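Local atomic coordinates of tailspike protein (Siphovirus 9NA, PDB entry 3RIQ), a protein that probably binds the lipopolysaccharide of Salmonella as the phage's receptor and cleaves its O-antigen chains as an endorhamnosidase. Residues 359-364 and 372-377; 395-400 and 405-410. All blocks are in the same frame, centred on the assembly; numbering follows the deposited sequence. Where two conformers were deposited one is given.

How the interactions relate
Both contacts lie inside the right-handed beta-helix and are buried, each joining two strands that face each other across its interior. They follow one another along the chain, with centres about 8 Å apart, and strands 374-376 and 397-399 are parallel neighbours on one face. A probable hydrogen bond from N of Y398 to O of I374, 2.8 Å long, ties them together. Interaction 1 buries 245 Å² and combines branched aliphatic side chains with a glutamine amide that binds the backbone where the chain leaves its strand. Interaction 2, at 99 Å², has no hydrogen bond and rests on one sulfur-methyl contact and a looser valine pair. Both also border the second subunit.

Interaction 1 (359-364 and 372-377); sequences ITVVCA and NQIVCE
Within one turn of the right-handed beta-helix, I359 and V361 of strand 355-362 point into the interior and meet I374 of strand 374-376 on a different face. CG2 of V361 lies 3.8 Å from CG1 of I374. The extended arm of I374 (chi2 180°) carries CD1 onward to CG2 of I359, 4.1 Å away. Branched aliphatic side chains suit this buried interior, where they fill the space between strands that share no backbone bonds. Beyond these aliphatic pairs, where the chain leaves strand 355-362, the side chain of Q373 reaches back to A364. Its chain bends at chi2 (-76°) and brings the amide alongside the backbone of A364: N of A364 donates to OE1 of Q373 at 3.1 Å, and NE2 returns a bond to O of A364, also 3.1 Å. The second bond reaches the carbonyl from above its plane, not along a lone pair. Gripped at both ends, the amide is held against rotation and satisfies polar backbone in a buried place; the small CB of A364 fits 3.4 Å from OE1. M347 of strand 347-349 and I385 of strand 381-388 each touch both isoleucines, while strand 355-362 lies between parallel strands 333-340 and 381-388.

Interaction 2 (395-400 and 405-410); sequences YAVYAP and SNVSCA
A396 and C409 make the tight part of this contact: CB of A396 sits 3.6 Å from SG of C409, a methyl against a sulfur with no hydrogen bond. With chi1 at -54°, SG swings to the backbone N side of C409 and points at the methyl of A396. A slim, weakly polar cysteine facing an alanine suits the place, since the two CA atoms are only 7.0 Å apart and leave little room for bulk. Toward the other end the two segments draw apart. V397 and V407 have their CA atoms 9.1 Å apart, and their nearest methyls, CG2 of V397 and CG1 of V407, stand at a loose 4.4 Å. This wider end is still covered: I385 of strand 381-388 and I417 of strand 417-419 pack on V407. The outer side differs, for there, away from the valines, CD1 of Y398 sits against one face of the partly exposed Y395 ring, toward its rim. S408 meets N406 of the second subunit, so strand 402-409 also lies at the interface between subunits. Small and branched apolar side chains turned inward from different faces of the coil pack here as in the right-handed parallel beta-helix of P22-type tailspikes.

Interaction 1 (359-364 and 372-377)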
# COMPACT_ATOMS: atom_id res chain seq x y z
N ILE A 359 -6.71 -7.54 1.52
CA ILE A 359 -8.02 -7.13 1.04
C ILE A 359 -8.81 -6.52 2.18
O ILE A 359 -8.83 -7.11 3.26
CB ILE A 359 -8.81 -8.36 0.52
CG1 ILE A 359 -7.99 -9.16 -0.48
CG2 ILE A 359 -10.16 -7.94 -0.07
CD1 ILE A 359 -7.61 -8.41 -1.75
N THR A 360 -9.45 -5.37 1.94
CA THR A 360 -10.30 -4.70 2.94
C THR A 360 -11.65 -4.45 2.26
O THR A 360 -11.70 -3.77 1.24
CB THR A 360 -9.67 -3.37 3.38
OG1 THR A 360 -8.39 -3.67 3.98
CG2 THR A 360 -10.54 -2.68 4.44
N VAL A 361 -12.71 -5.05 2.79
CA VAL A 361 -14.05 -4.86 2.24
C VAL A 361 -14.94 -4.28 3.32
O VAL A 361 -15.09 -4.90 4.38
CB VAL A 361 -14.65 -6.20 1.70
CG1 VAL A 361 -16.17 -6.07 1.40
CG2 VAL A 361 -13.87 -6.68 0.45
N VAL A 362 -15.58 -3.14 3.03
CA VAL A 362 -16.45 -2.45 3.97
C VAL A 362 -17.78 -2.22 3.31
O VAL A 362 -17.86 -1.71 2.17
CB VAL A 362 -15.86 -1.09 4.39
CG1 VAL A 362 -16.84 -0.32 5.29
CG2 VAL A 362 -14.46 -1.25 5.10
N CYS A 363 -18.83 -2.63 4.02
CA CYS A 363 -20.21 -2.40 3.57
C CYS A 363 -20.50 -2.88 2.14
O CYS A 363 -21.08 -2.11 1.35
CB CYS A 363 -20.58 -0.91 3.70
SG CYS A 363 -22.37 -0.56 3.54
N ALA A 364 -20.08 -4.10 1.79
CA ALA A 364 -20.53 -4.69 0.53
C ALA A 364 -21.95 -5.24 0.69
O ALA A 364 -22.57 -5.12 1.77
CB ALA A 364 -19.56 -5.78 0.05
N ASN A 372 -22.65 -12.36 -0.29
CA ASN A 372 -21.52 -12.40 0.64
C ASN A 372 -20.55 -11.23 0.45
O ASN A 372 -20.52 -10.59 -0.59
CB ASN A 372 -20.82 -13.75 0.49
CG ASN A 372 -21.77 -14.90 0.71
OD1 ASN A 372 -22.49 -14.92 1.70
ND2 ASN A 372 -21.78 -15.83 -0.19
N GLN A 373 -19.77 -10.91 1.49
CA GLN A 373 -18.81 -9.80 1.39
C GLN A 373 -17.65 -10.16 0.48
O GLN A 373 -17.31 -9.38 -0.37
CB GLN A 373 -18.29 -9.36 2.77
CG GLN A 373 -19.44 -8.97 3.72
CD GLN A 373 -20.05 -7.64 3.42
OE1 GLN A 373 -19.35 -6.63 3.35
NE2 GLN A 373 -21.36 -7.61 3.27
N ILE A 374 -17.06 -11.33 0.69
CA ILE A 374 -15.94 -11.83 -0.09
C ILE A 374 -16.29 -13.25 -0.51
O ILE A 374 -16.75 -14.06 0.31
CB ILE A 374 -14.63 -11.82 0.74
CG1 ILE A 374 -14.20 -10.38 1.01
CG2 ILE A 374 -13.46 -12.56 0.00
CD1 ILE A 374 -12.91 -10.24 1.84
N VAL A 375 -16.14 -13.52 -1.80
CA VAL A 375 -16.39 -14.85 -2.37
C VAL A 375 -15.18 -15.33 -3.16
O VAL A 375 -14.62 -14.55 -3.96
CB VAL A 375 -17.60 -14.85 -3.35
CG1 VAL A 375 -17.73 -16.20 -4.05
CG2 VAL A 375 -18.90 -14.48 -2.61
N CYS A 376 -14.81 -16.60 -2.99
CA CYS A 376 -13.90 -17.27 -3.92
C CYS A 376 -14.55 -18.58 -4.30
O CYS A 376 -15.01 -19.36 -3.41
CB CYS A 376 -12.54 -17.59 -3.30
SG CYS A 376 -11.61 -16.17 -2.68
N GLU A 377 -14.55 -18.85 -5.60
CA GLU A 377 -15.21 -20.03 -6.14
C GLU A 377 -14.27 -21.23 -6.27
O GLU A 377 -14.73 -22.38 -6.39
CB GLU A 377 -15.87 -19.71 -7.51
CG GLU A 377 -16.96 -18.68 -7.47
CD GLU A 377 -18.33 -19.26 -7.31
OE1 GLU A 377 -18.45 -20.46 -6.96
OE2 GLU A 377 -19.31 -18.53 -7.59

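Interaction 2 (395-400 and 405-410)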
# COMPACT_ATOMS: atom_id res chain seq x y z
N TYR A 395 -22.14 -14.33 4.45
CA TYR A 395 -20.83 -14.61 5.07
C TYR A 395 -19.90 -13.42 4.87
O TYR A 395 -19.98 -12.71 3.86
CB TYR A 395 -20.18 -15.79 4.34
CG TYR A 395 -20.85 -17.12 4.64
CD1 TYR A 395 -20.28 -18.02 5.52
CD2 TYR A 395 -22.06 -17.47 4.03
CE1 TYR A 395 -20.92 -19.25 5.81
CE2 TYR A 395 -22.70 -18.68 4.29
CZ TYR A 395 -22.12 -19.57 5.18
OH TYR A 395 -22.77 -20.76 5.42
N ALA A 396 -18.99 -13.24 5.82
CA ALA A 396 -17.86 -12.33 5.60
C ALA A 396 -16.90 -12.88 4.53
O ALA A 396 -16.48 -12.14 3.62
CB ALA A 396 -17.10 -12.10 6.91
N VAL A 397 -16.56 -14.17 4.66
CA VAL A 397 -15.73 -14.86 3.69
C VAL A 397 -16.38 -16.18 3.32
O VAL A 397 -16.49 -17.10 4.17
CB VAL A 397 -14.28 -15.11 4.19
CG1 VAL A 397 -13.44 -15.82 3.12
CG2 VAL A 397 -13.61 -13.77 4.57
N TYR A 398 -16.78 -16.28 2.04
CA TYR A 398 -17.37 -17.51 1.53
C TYR A 398 -16.39 -18.05 0.49
O TYR A 398 -16.36 -17.59 -0.66
CB TYR A 398 -18.76 -17.27 0.94
CG TYR A 398 -19.46 -18.55 0.54
CD1 TYR A 398 -20.23 -19.24 1.47
CD2 TYR A 398 -19.36 -19.09 -0.75
CE1 TYR A 398 -20.88 -20.43 1.13
CE2 TYR A 398 -20.00 -20.26 -1.10
CZ TYR A 398 -20.75 -20.93 -0.14
OH TYR A 398 -21.41 -22.11 -0.45
N ALA A 399 -15.59 -19.02 0.90
CA ALA A 399 -14.46 -19.48 0.08
C ALA A 399 -14.21 -20.97 0.38
O ALA A 399 -13.14 -21.35 0.86
CB ALA A 399 -13.22 -18.60 0.37
N PRO A 400 -15.19 -21.82 0.05
CA PRO A 400 -15.20 -23.19 0.58
C PRO A 400 -13.94 -24.00 0.28
O PRO A 400 -13.57 -24.84 1.09
CB PRO A 400 -16.39 -23.83 -0.13
CG PRO A 400 -17.22 -22.73 -0.60
CD PRO A 400 -16.41 -21.51 -0.72
N SER A 405 -5.67 -16.83 6.01
CA SER A 405 -4.84 -16.49 7.17
C SER A 405 -4.98 -15.00 7.47
O SER A 405 -5.20 -14.20 6.56
CB SER A 405 -3.38 -16.86 6.91
OG SER A 405 -2.88 -16.06 5.87
N ASN A 406 -4.90 -14.65 8.75
CA ASN A 406 -4.95 -13.25 9.21
C ASN A 406 -6.23 -12.56 8.75
O ASN A 406 -6.20 -11.63 7.95
CB ASN A 406 -3.70 -12.46 8.80
CG ASN A 406 -3.67 -11.06 9.41
OD1 ASN A 406 -4.28 -10.83 10.43
ND2 ASN A 406 -3.03 -10.11 8.73
N VAL A 407 -7.36 -13.08 9.22
CA VAL A 407 -8.68 -12.56 8.88
C VAL A 407 -9.28 -11.88 10.10
O VAL A 407 -9.22 -12.40 11.22
CB VAL A 407 -9.66 -13.70 8.41
CG1 VAL A 407 -10.97 -13.11 7.99
CG2 VAL A 407 -9.07 -14.44 7.28
N SER A 408 -9.88 -10.71 9.86
CA SER A 408 -10.55 -9.94 10.88
C SER A 408 -11.92 -9.49 10.36
O SER A 408 -12.02 -9.01 9.22
CB SER A 408 -9.66 -8.72 11.22
OG SER A 408 -10.34 -7.82 12.05
N CYS A 409 -12.97 -9.68 11.18
CA CYS A 409 -14.32 -9.23 10.83
C CYS A 409 -14.79 -8.23 11.84
O CYS A 409 -14.92 -8.57 13.04
CB CYS A 409 -15.30 -10.41 10.75
SG CYS A 409 -14.74 -11.71 9.64
N ALA A 410 -15.04 -7.01 11.41
CA ALA A 410 -15.31 -5.89 12.33
C ALA A 410 -16.79 -5.70 12.60
O ALA A 410 -17.67 -6.29 11.94
CB ALA A 410 -14.73 -4.58 11.76